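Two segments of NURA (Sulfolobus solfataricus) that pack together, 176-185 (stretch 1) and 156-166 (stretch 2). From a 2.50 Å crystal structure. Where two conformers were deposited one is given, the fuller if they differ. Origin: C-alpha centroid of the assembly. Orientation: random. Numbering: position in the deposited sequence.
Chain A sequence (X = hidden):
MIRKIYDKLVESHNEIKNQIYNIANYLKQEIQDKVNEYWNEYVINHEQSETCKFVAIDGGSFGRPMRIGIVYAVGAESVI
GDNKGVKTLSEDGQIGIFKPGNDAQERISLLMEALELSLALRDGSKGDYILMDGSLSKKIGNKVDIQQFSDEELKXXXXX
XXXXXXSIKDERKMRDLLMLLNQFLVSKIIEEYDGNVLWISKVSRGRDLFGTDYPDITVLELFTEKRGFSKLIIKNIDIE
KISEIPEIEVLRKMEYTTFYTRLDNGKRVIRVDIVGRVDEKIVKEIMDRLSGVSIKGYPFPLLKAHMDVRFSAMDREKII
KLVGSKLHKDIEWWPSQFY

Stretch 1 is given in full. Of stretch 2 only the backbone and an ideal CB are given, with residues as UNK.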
# COMPACT_ATOMS: atom_id res chain seq x y z
N ASP A 176 -10.26 14.98 0.58
CA ASP A 176 -9.92 16.29 -0.00
C ASP A 176 -9.89 17.41 1.04
O ASP A 176 -8.99 18.24 1.01
CB ASP A 176 -10.86 16.64 -1.17
CG ASP A 176 -10.45 15.94 -2.47
OD1 ASP A 176 -9.53 15.09 -2.45
OD2 ASP A 176 -11.03 16.27 -3.53
N LEU A 177 -10.83 17.41 1.97
CA LEU A 177 -10.74 18.33 3.10
C LEU A 177 -9.48 18.14 3.92
O LEU A 177 -8.90 19.11 4.36
CB LEU A 177 -11.93 18.19 4.03
CG LEU A 177 -13.16 18.99 3.69
CD1 LEU A 177 -14.16 18.81 4.85
CD2 LEU A 177 -12.86 20.48 3.42
N LEU A 178 -9.08 16.89 4.16
CA LEU A 178 -7.85 16.64 4.93
C LEU A 178 -6.61 17.12 4.18
O LEU A 178 -5.71 17.65 4.78
CB LEU A 178 -7.73 15.17 5.31
CG LEU A 178 -8.62 14.72 6.47
CD1 LEU A 178 -8.84 13.18 6.54
CD2 LEU A 178 -8.07 15.25 7.77
N MSE A 179 -6.58 16.94 2.87
CA MSE A 179 -5.49 17.45 2.05
C MSE A 179 -5.37 18.96 2.22
O MSE A 179 -4.28 19.48 2.49
CB MSE A 179 -5.72 17.11 0.59
CG MSE A 179 -5.50 15.65 0.28
SE MSE A 179 -5.82 15.22 -1.57
CE MSE A 179 -4.29 16.16 -2.35
N LEU A 180 -6.49 19.66 2.09
CA LEU A 180 -6.52 21.11 2.29
C LEU A 180 -5.98 21.51 3.67
O LEU A 180 -5.10 22.36 3.77
CB LEU A 180 -7.93 21.67 2.12
CG LEU A 180 -8.25 22.42 0.82
CD1 LEU A 180 -9.63 23.05 0.92
CD2 LEU A 180 -7.21 23.50 0.51
N LEU A 181 -6.49 20.86 4.71
CA LEU A 181 -6.03 21.11 6.08
C LEU A 181 -4.50 21.06 6.20
O LEU A 181 -3.87 21.96 6.76
CB LEU A 181 -6.65 20.11 7.06
CG LEU A 181 -6.35 20.41 8.53
CD1 LEU A 181 -6.70 21.86 8.87
CD2 LEU A 181 -7.05 19.45 9.47
N ASN A 182 -3.91 20.01 5.66
CA ASN A 182 -2.46 19.93 5.66
C ASN A 182 -1.79 21.12 4.95
O ASN A 182 -0.83 21.69 5.47
CB ASN A 182 -2.01 18.63 5.06
CG ASN A 182 -2.50 17.45 5.83
OD1 ASN A 182 -2.89 17.57 6.98
ND2 ASN A 182 -2.46 16.28 5.22
N GLN A 183 -2.30 21.51 3.79
CA GLN A 183 -1.72 22.64 3.04
C GLN A 183 -1.80 23.94 3.85
O GLN A 183 -0.85 24.72 3.87
CB GLN A 183 -2.39 22.81 1.67
CG GLN A 183 -2.01 21.73 0.65
CD GLN A 183 -2.65 21.89 -0.74
OE1 GLN A 183 -3.57 22.68 -0.95
NE2 GLN A 183 -2.13 21.11 -1.69
N PHE A 184 -2.91 24.13 4.53
CA PHE A 184 -3.13 25.29 5.37
C PHE A 184 -2.23 25.24 6.59
O PHE A 184 -1.64 26.25 6.98
CB PHE A 184 -4.60 25.37 5.77
CG PHE A 184 -4.92 26.43 6.80
CD1 PHE A 184 -4.99 27.77 6.44
CD2 PHE A 184 -5.18 26.08 8.12
CE1 PHE A 184 -5.30 28.74 7.38
CE2 PHE A 184 -5.51 27.05 9.07
CZ PHE A 184 -5.57 28.38 8.70
N LEU A 185 -2.08 24.05 7.17
CA LEU A 185 -1.15 23.85 8.29
C LEU A 185 0.33 24.05 7.95
O LEU A 185 1.09 24.64 8.73
CB LEU A 185 -1.38 22.46 8.88
CG LEU A 185 -2.68 22.39 9.64
CD1 LEU A 185 -2.96 20.95 10.03
CD2 LEU A 185 -2.67 23.30 10.88
N UNK A 156 -14.16 24.99 8.51
CA UNK A 156 -13.54 23.89 9.25
C UNK A 156 -12.01 23.84 9.05
O UNK A 156 -11.25 23.56 9.98
CB UNK A 156 -14.16 22.56 8.82
N UNK A 157 -11.60 24.11 7.81
CA UNK A 157 -10.20 24.30 7.48
C UNK A 157 -9.64 25.42 8.35
O UNK A 157 -8.69 25.20 9.10
CB UNK A 157 -10.02 24.61 5.99
N UNK A 158 -10.27 26.59 8.26
CA UNK A 158 -9.80 27.82 8.94
C UNK A 158 -9.74 27.72 10.46
O UNK A 158 -8.91 28.40 11.11
CB UNK A 158 -10.71 28.99 8.57
N UNK A 159 -10.60 26.87 11.03
CA UNK A 159 -10.68 26.74 12.48
C UNK A 159 -9.96 25.51 12.99
O UNK A 159 -9.90 25.29 14.20
CB UNK A 159 -12.14 26.70 12.92
N UNK A 160 -9.44 24.70 12.07
CA UNK A 160 -8.62 23.54 12.40
C UNK A 160 -9.43 22.54 13.20
O UNK A 160 -9.03 22.10 14.27
CB UNK A 160 -7.37 23.96 13.18
N UNK A 161 -10.58 22.17 12.66
CA UNK A 161 -11.54 21.32 13.36
C UNK A 161 -11.44 19.88 12.85
O UNK A 161 -12.18 19.48 11.95
CB UNK A 161 -12.96 21.85 13.18
N UNK A 162 -10.52 19.11 13.42
CA UNK A 162 -10.36 17.70 13.02
C UNK A 162 -11.62 16.92 13.27
O UNK A 162 -12.09 16.22 12.39
CB UNK A 162 -9.20 17.05 13.77
N UNK A 163 -12.17 17.03 14.49
CA UNK A 163 -13.43 16.35 14.84
C UNK A 163 -14.54 16.62 13.83
O UNK A 163 -15.34 15.74 13.54
CB UNK A 163 -13.89 16.79 16.23
N UNK A 164 -14.55 17.84 13.29
CA UNK A 164 -15.51 18.24 12.26
C UNK A 164 -15.27 17.58 10.90
O UNK A 164 -16.20 17.06 10.29
CB UNK A 164 -15.47 19.76 12.09
N UNK A 165 -14.02 17.62 10.44
CA UNK A 165 -13.66 17.07 9.14
C UNK A 165 -13.90 15.56 9.12
O UNK A 165 -14.39 15.01 8.13
CB UNK A 165 -12.20 17.39 8.81
N UNK A 166 -13.57 14.90 10.23
CA UNK A 166 -13.81 13.46 10.37
C UNK A 166 -15.29 13.12 10.26
O UNK A 166 -15.62 12.10 9.67
CB UNK A 166 -13.26 12.96 11.71

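Position 156 lies in a helix, its CA-to-CB bond sideways to stretch 1 and the ideal CB 5.5 Å from Leu-177 CD1. Many residues would be tolerated, an aliphatic one comfortably; it is Leu-156, which stays at the margin.

Position 157 is more demanding. CA-to-CB points sideways, but the ideal CB lies 5.2 Å from Leu-181 CD1 and 5.3 Å from Leu-180 CB, leaving room for a few more carbons above a hollow lined by apolar side chains, with helix backbone at its floor. Leucine, isoleucine or methionine would suit. The residue is Ile-157, a knob among Leu-177, Leu-180, Leu-181 and Phe-184. With both chi angles m, its CD1 reaches the helix backbone, 3.4 Å from Leu-177 O, and lies 3.6 Å from Leu-180 CB, while its CG2 is 4.0 Å from Phe-184 CB.

Positions 158 and 159 point away from stretch 1, so stretch 1 asks little of them, and polar side chains are acceptable. They are Arg-158, whose backbone O lies 4.1 Å from Phe-184 CZ, and Asn-159.

At position 160 the backbone turns to phi 62°, psi 53°, in a Schellman motif. Glycine adopts such angles most easily, and asparagine often does; a beta-branched residue is less expected. Yet the ideal CB lies 4.8 Å from Leu-181 CD1, so an apolar group gains contact. The residue is Val-160, whose CG2 meets the edge of the Phe-184 ring, 4.0 Å from CE2.

Position 161 points away and immediately precedes a helix, where aspartate, asparagine, serine or threonine can cap free amides. Asp-161 does so: its OD1 accepts a weak hydrogen bond from the backbone N of position 164, at 3.1 Å.

Position 162 has its CA-to-CB bond sideways, with the ideal CB 5.4 Å from Leu-181 CD2. A side chain of leucine or methionine length could bridge that gap. Leu-162, in the m,t rotamer, brings CD2 to 3.5 Å from Leu-181 CD2; Leu-162 CD2 is also 4.4 Å from Leu-178 CD2.

Positions 163 and 164 are out of reach of stretch 1, which therefore selects nothing there; Asn-163 and Gly-164 occupy them.

Position 165 points toward stretch 1. Its ideal CB is 4.6 Å from Leu-177 CD1 and 4.8 Å from Leu-178 CD2, so a medium aliphatic residue such as valine, leucine or isoleucine is favoured. Ile-165 spreads its branches: CG2 lies 3.8 Å from Leu-178 CG and 3.9 Å from Leu-177 CB, while CD1 reaches 3.7 Å from Leu-181 CD2.

Position 166 points away, with little constraint from stretch 1; it is Ile-166.

Stretch 2 156-166: LIRNVDLNGII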
# COMPACT_ATOMS: atom_id res chain seq x y z
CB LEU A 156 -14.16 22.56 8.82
CG LEU A 156 -15.64 22.29 9.23
CD1 LEU A 156 -16.19 21.09 8.41
CD2 LEU A 156 -15.70 21.90 10.72
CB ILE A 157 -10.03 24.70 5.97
CG1 ILE A 157 -10.49 23.58 5.04
CG2 ILE A 157 -8.59 25.09 5.66
CD1 ILE A 157 -9.76 22.27 5.20
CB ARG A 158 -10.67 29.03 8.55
CG ARG A 158 -10.40 29.59 7.14
CD ARG A 158 -11.47 30.60 6.68
NE ARG A 158 -11.74 30.49 5.24
CZ ARG A 158 -12.68 31.16 4.58
NH1 ARG A 158 -13.47 32.03 5.20
NH2 ARG A 158 -12.82 30.95 3.27
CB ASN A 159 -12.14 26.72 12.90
CG ASN A 159 -12.91 27.86 12.31
OD1 ASN A 159 -12.43 29.00 12.28
ND2 ASN A 159 -14.11 27.58 11.82
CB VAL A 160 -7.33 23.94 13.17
CG1 VAL A 160 -6.46 22.71 13.41
CG2 VAL A 160 -6.55 25.03 12.40
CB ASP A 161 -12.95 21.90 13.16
CG ASP A 161 -14.00 21.26 14.08
OD1 ASP A 161 -13.65 20.35 14.88
OD2 ASP A 161 -15.18 21.68 13.98
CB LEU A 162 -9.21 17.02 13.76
CG LEU A 162 -7.82 17.29 13.25
CD1 LEU A 162 -6.85 16.48 14.07
CD2 LEU A 162 -7.70 16.95 11.78
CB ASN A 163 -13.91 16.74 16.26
CG ASN A 163 -13.13 16.03 17.37
OD1 ASN A 163 -11.89 16.06 17.40
ND2 ASN A 163 -13.85 15.41 18.30
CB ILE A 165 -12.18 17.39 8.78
CG1 ILE A 165 -12.02 18.88 8.47
CG2 ILE A 165 -11.72 16.57 7.58
CD1 ILE A 165 -10.58 19.34 8.38
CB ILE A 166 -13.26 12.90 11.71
CG1 ILE A 166 -11.72 12.91 11.71
CG2 ILE A 166 -13.81 11.49 11.96
CD1 ILE A 166 -11.10 12.52 13.05
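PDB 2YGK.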